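Local coordinates for autophagy protein 5 (Saccharomyces cerevisiae, PDB 2DYO) that takes part in autophagic vesicle formation and cytoplasm-to-vacuole transport, and is required for selective degradation of the nucleus and of mitochondria, at residues A[88-100]-A[275-287]. Residues are numbered along the deposited sequence; the frame is centred on the assembly and turned at random.
Sequences YPVGVLFDCLAGK and SFDGFLYITLVPI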
loop_
_atom_site.group_PDB
_atom_site.type_symbol
_atom_site.label_atom_id
_atom_site.label_comp_id
_atom_site.label_asym_id
_atom_site.label_seq_id
_atom_site.Cartn_x
_atom_site.Cartn_y
_atom_site.Cartn_z
ATOM N N TYR A 88 -5.744 -0.528 0.472
ATOM C CA TYR A 88 -4.733 0.301 -0.181
ATOM C C TYR A 88 -3.416 -0.275 0.287
ATOM O O TYR A 88 -3.330 -0.769 1.407
ATOM C CB TYR A 88 -4.817 1.767 0.262
ATOM C CG TYR A 88 -6.005 2.490 -0.309
ATOM C CD1 TYR A 88 -7.238 2.456 0.335
ATOM C CD2 TYR A 88 -5.910 3.167 -1.523
ATOM C CE1 TYR A 88 -8.356 3.082 -0.218
ATOM C CE2 TYR A 88 -7.018 3.793 -2.088
ATOM C CZ TYR A 88 -8.238 3.745 -1.427
ATOM O OH TYR A 88 -9.335 4.359 -1.981
ATOM N N PRO A 89 -2.372 -0.233 -0.556
ATOM C CA PRO A 89 -1.096 -0.787 -0.095
ATOM C C PRO A 89 -0.695 -0.102 1.205
ATOM O O PRO A 89 -0.954 1.083 1.391
ATOM C CB PRO A 89 -0.132 -0.447 -1.233
ATOM C CG PRO A 89 -1.024 -0.448 -2.447
ATOM C CD PRO A 89 -2.270 0.262 -1.942
ATOM N N VAL A 90 -0.051 -0.850 2.092
ATOM C CA VAL A 90 0.405 -0.316 3.372
ATOM C C VAL A 90 1.270 0.934 3.192
ATOM O O VAL A 90 1.147 1.895 3.953
ATOM C CB VAL A 90 1.211 -1.398 4.148
ATOM C CG1 VAL A 90 1.826 -0.811 5.420
ATOM C CG2 VAL A 90 0.285 -2.555 4.500
ATOM N N GLY A 91 2.143 0.920 2.188
ATOM C CA GLY A 91 3.007 2.067 1.955
ATOM C C GLY A 91 2.232 3.312 1.563
ATOM O O GLY A 91 2.623 4.433 1.898
ATOM N N VAL A 92 1.143 3.117 0.826
ATOM C CA VAL A 92 0.288 4.218 0.393
ATOM C C VAL A 92 -0.461 4.787 1.600
ATOM O O VAL A 92 -0.655 6.002 1.717
ATOM C CB VAL A 92 -0.717 3.741 -0.690
ATOM C CG1 VAL A 92 -1.729 4.847 -1.009
ATOM C CG2 VAL A 92 0.052 3.375 -1.972
ATOM N N LEU A 93 -0.888 3.906 2.498
ATOM C CA LEU A 93 -1.576 4.355 3.706
ATOM C C LEU A 93 -0.570 5.152 4.532
ATOM O O LEU A 93 -0.892 6.214 5.078
ATOM C CB LEU A 93 -2.076 3.155 4.519
ATOM C CG LEU A 93 -3.257 2.350 3.960
ATOM C CD1 LEU A 93 -3.518 1.136 4.847
ATOM C CD2 LEU A 93 -4.497 3.226 3.893
ATOM N N PHE A 94 0.658 4.640 4.602
ATOM C CA PHE A 94 1.714 5.294 5.368
ATOM C C PHE A 94 2.008 6.693 4.831
ATOM O O PHE A 94 2.090 7.653 5.598
ATOM C CB PHE A 94 3.003 4.466 5.325
ATOM C CG PHE A 94 4.121 5.045 6.153
ATOM C CD1 PHE A 94 4.149 4.868 7.530
ATOM C CD2 PHE A 94 5.136 5.780 5.552
ATOM C CE1 PHE A 94 5.179 5.417 8.303
ATOM C CE2 PHE A 94 6.168 6.334 6.313
ATOM C CZ PHE A 94 6.190 6.149 7.690
ATOM N N ASP A 95 2.185 6.802 3.516
ATOM C CA ASP A 95 2.478 8.089 2.893
ATOM C C ASP A 95 1.379 9.094 3.190
ATOM O O ASP A 95 1.647 10.269 3.431
ATOM C CB ASP A 95 2.627 7.939 1.375
ATOM C CG ASP A 95 3.880 7.189 0.980
ATOM O OD1 ASP A 95 4.665 6.829 1.877
ATOM O OD2 ASP A 95 4.086 6.964 -0.232
ATOM N N CYS A 96 0.139 8.624 3.172
ATOM C CA CYS A 96 -0.994 9.486 3.438
ATOM C C CYS A 96 -0.982 9.991 4.879
ATOM O O CYS A 96 -1.392 11.116 5.149
ATOM C CB CYS A 96 -2.296 8.738 3.162
ATOM S SG CYS A 96 -3.745 9.651 3.686
ATOM N N LEU A 97 -0.508 9.157 5.800
ATOM C CA LEU A 97 -0.452 9.534 7.210
ATOM C C LEU A 97 0.818 10.306 7.578
ATOM O O LEU A 97 0.787 11.176 8.447
ATOM C CB LEU A 97 -0.554 8.286 8.094
ATOM C CG LEU A 97 -1.834 7.452 7.982
ATOM C CD1 LEU A 97 -1.683 6.162 8.781
ATOM C CD2 LEU A 97 -3.014 8.261 8.484
ATOM N N ALA A 98 1.925 9.987 6.917
ATOM C CA ALA A 98 3.212 10.626 7.195
ATOM C C ALA A 98 3.275 12.094 6.793
ATOM O O ALA A 98 3.900 12.906 7.477
ATOM C CB ALA A 98 4.334 9.857 6.503
ATOM N N GLY A 99 2.634 12.434 5.681
ATOM C CA GLY A 99 2.659 13.812 5.230
ATOM C C GLY A 99 4.031 14.186 4.700
ATOM O O GLY A 99 4.676 13.397 4.013
ATOM N N LYS A 100 4.502 15.382 5.031
ATOM C CA LYS A 100 5.805 15.815 4.545
ATOM C C LYS A 100 6.982 15.084 5.205
ATOM O O LYS A 100 8.124 15.219 4.763
ATOM C CB LYS A 100 5.955 17.327 4.734
ATOM C CG LYS A 100 7.139 17.925 3.982
ATOM C CD LYS A 100 7.275 19.420 4.222
ATOM C CE LYS A 100 8.425 20.000 3.414
ATOM N NZ LYS A 100 8.706 21.409 3.795
ATOM N N SER A 275 2.592 0.766 -7.509
ATOM C CA SER A 275 2.480 -0.135 -6.371
ATOM C C SER A 275 2.151 -1.565 -6.815
ATOM O O SER A 275 1.911 -1.814 -8.000
ATOM C CB SER A 275 1.421 0.388 -5.402
ATOM O OG SER A 275 1.778 1.682 -4.927
ATOM N N PHE A 276 2.123 -2.493 -5.858
ATOM C CA PHE A 276 1.883 -3.906 -6.152
ATOM C C PHE A 276 0.484 -4.275 -6.653
ATOM O O PHE A 276 0.252 -5.423 -7.028
ATOM C CB PHE A 276 2.246 -4.765 -4.928
ATOM C CG PHE A 276 1.138 -4.897 -3.922
ATOM C CD1 PHE A 276 0.406 -6.081 -3.826
ATOM C CD2 PHE A 276 0.825 -3.843 -3.068
ATOM C CE1 PHE A 276 -0.630 -6.212 -2.891
ATOM C CE2 PHE A 276 -0.208 -3.959 -2.127
ATOM C CZ PHE A 276 -0.938 -5.148 -2.038
ATOM N N ASP A 277 -0.442 -3.318 -6.657
ATOM C CA ASP A 277 -1.786 -3.593 -7.159
ATOM C C ASP A 277 -1.917 -3.061 -8.585
ATOM O O ASP A 277 -3.004 -3.063 -9.160
ATOM C CB ASP A 277 -2.858 -2.962 -6.265
ATOM C CG ASP A 277 -2.783 -1.446 -6.226
ATOM O OD1 ASP A 277 -3.706 -0.843 -5.641
ATOM O OD2 ASP A 277 -1.815 -0.860 -6.762
ATOM N N GLY A 278 -0.797 -2.608 -9.149
ATOM C CA GLY A 278 -0.799 -2.104 -10.513
ATOM C C GLY A 278 -1.044 -0.615 -10.685
ATOM O O GLY A 278 -0.816 -0.067 -11.765
ATOM N N PHE A 279 -1.506 0.045 -9.631
ATOM C CA PHE A 279 -1.766 1.479 -9.695
ATOM C C PHE A 279 -0.603 2.308 -9.169
ATOM O O PHE A 279 0.086 1.908 -8.224
ATOM C CB PHE A 279 -3.015 1.854 -8.882
ATOM C CG PHE A 279 -4.310 1.654 -9.616
ATOM C CD1 PHE A 279 -4.987 0.441 -9.552
ATOM C CD2 PHE A 279 -4.857 2.685 -10.373
ATOM C CE1 PHE A 279 -6.195 0.260 -10.233
ATOM C CE2 PHE A 279 -6.062 2.513 -11.055
ATOM C CZ PHE A 279 -6.730 1.297 -10.984
ATOM N N LEU A 280 -0.383 3.456 -9.801
ATOM C CA LEU A 280 0.642 4.393 -9.348
ATOM C C LEU A 280 -0.107 5.322 -8.406
ATOM O O LEU A 280 -1.147 5.868 -8.773
ATOM C CB LEU A 280 1.203 5.219 -10.506
ATOM C CG LEU A 280 2.058 6.408 -10.042
ATOM C CD1 LEU A 280 3.332 5.903 -9.350
ATOM C CD2 LEU A 280 2.411 7.276 -11.232
ATOM N N TYR A 281 0.402 5.493 -7.189
ATOM C CA TYR A 281 -0.249 6.372 -6.229
ATOM C C TYR A 281 0.622 7.572 -5.900
ATOM O O TYR A 281 1.814 7.426 -5.628
ATOM C CB TYR A 281 -0.532 5.654 -4.901
ATOM C CG TYR A 281 -1.573 4.565 -4.943
ATOM C CD1 TYR A 281 -1.246 3.277 -5.342
ATOM C CD2 TYR A 281 -2.883 4.819 -4.535
ATOM C CE1 TYR A 281 -2.198 2.254 -5.327
ATOM C CE2 TYR A 281 -3.839 3.812 -4.521
ATOM C CZ TYR A 281 -3.488 2.532 -4.913
ATOM O OH TYR A 281 -4.413 1.525 -4.864
ATOM N N ILE A 282 0.042 8.764 -5.945
ATOM C CA ILE A 282 0.813 9.921 -5.535
ATOM C C ILE A 282 0.055 10.567 -4.395
ATOM O O ILE A 282 -1.185 10.559 -4.358
ATOM C CB ILE A 282 1.076 10.934 -6.681
ATOM C CG1 ILE A 282 -0.227 11.437 -7.283
ATOM C CG2 ILE A 282 1.949 10.282 -7.759
ATOM C CD1 ILE A 282 0.008 12.347 -8.477
ATOM N N THR A 283 0.810 11.080 -3.435
ATOM C CA THR A 283 0.228 11.729 -2.272
ATOM C C THR A 283 0.653 13.191 -2.289
ATOM O O THR A 283 1.840 13.499 -2.353
ATOM C CB THR A 283 0.722 11.052 -0.980
ATOM O OG1 THR A 283 0.307 9.678 -0.987
ATOM C CG2 THR A 283 0.155 11.749 0.251
ATOM N N LEU A 284 -0.326 14.086 -2.257
ATOM C CA LEU A 284 -0.044 15.512 -2.282
ATOM C C LEU A 284 0.045 16.048 -0.865
ATOM O O LEU A 284 -0.876 15.871 -0.071
ATOM C CB LEU A 284 -1.145 16.250 -3.042
ATOM C CG LEU A 284 -1.437 15.717 -4.447
ATOM C CD1 LEU A 284 -2.580 16.518 -5.059
ATOM C CD2 LEU A 284 -0.185 15.803 -5.313
ATOM N N VAL A 285 1.156 16.699 -0.548
ATOM C CA VAL A 285 1.340 17.265 0.782
ATOM C C VAL A 285 1.747 18.737 0.689
ATOM O O VAL A 285 2.523 19.128 -0.182
ATOM C CB VAL A 285 2.418 16.494 1.573
ATOM C CG1 VAL A 285 2.100 14.996 1.567
ATOM C CG2 VAL A 285 3.776 16.746 0.976
ATOM N N PRO A 286 1.201 19.578 1.572
ATOM C CA PRO A 286 1.560 20.997 1.532
ATOM C C PRO A 286 3.030 21.196 1.887
ATOM O O PRO A 286 3.547 20.540 2.793
ATOM C CB PRO A 286 0.627 21.612 2.566
ATOM C CG PRO A 286 -0.595 20.734 2.466
ATOM C CD PRO A 286 0.023 19.358 2.427
ATOM N N ILE A 287 3.708 22.088 1.170
ATOM C CA ILE A 287 5.115 22.356 1.455
ATOM C C ILE A 287 5.223 23.345 2.606
ATOM O O ILE A 287 5.960 23.115 3.561
ATOM C CB ILE A 287 5.858 22.938 0.233
ATOM C CG1 ILE A 287 5.852 21.935 -0.921
ATOM C CG2 ILE A 287 7.302 23.270 0.615
ATOM C CD1 ILE A 287 6.545 22.444 -2.171
HETATM O O HOH W 1 2.413 8.281 -2.184
#
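V92 sets both its methyls against the Y281 ring: CG2 lies over one face, 3.9 Å from the centroid in a CH-pi contact, while CG1 sits above the same side, nearest CD2. With CG1 anti to the backbone N (chi1 173°), both methyls bear on that one side of the ring. P89, the N-cap of helix 90-98, is the next bump. It sits in a hollow between two aromatics, its CG 3.6 Å from F276 CE2 and its CD 3.9 Å from Y281 CE1, with S275 CB as part of the wall. Y88 adds its ring edge, CD2 to Y281 CE2 at 3.7 Å, the two side chains crossing at about a right angle. The Y281 hydroxyl is anchored within its own segment, donating to the syn lone pair of D277 OD1 (OH to OD1, 2.6 Å); D277 OD2 closes an Asx turn with F279 N. An alanine in place of Y281 would probably open a gap beneath V92 and P89 and leave D277 OD1 without this donor. Helix 90-98 of the UblA domain runs nearly parallel (9°) to strand 280-286 of UblB, and the contact continues along alternate strand residues, Y281, T283 and V285. T283 CG2 packs near C96 CA, and V285 CG1 rests on G99, 3.8 Å from its C. At the far end, poorly ordered K100 bonds I287 O through NZ. The buried polar ends of D95 and T283 are satisfied: one water bridges D95 OD2 and T283 OG1, G257 N and Q208 NE2 also bind these two atoms, and R44 pairs with D95 OD1, which probably stabilises a buried carboxylate at the junction of the two ubiquitin-like domains.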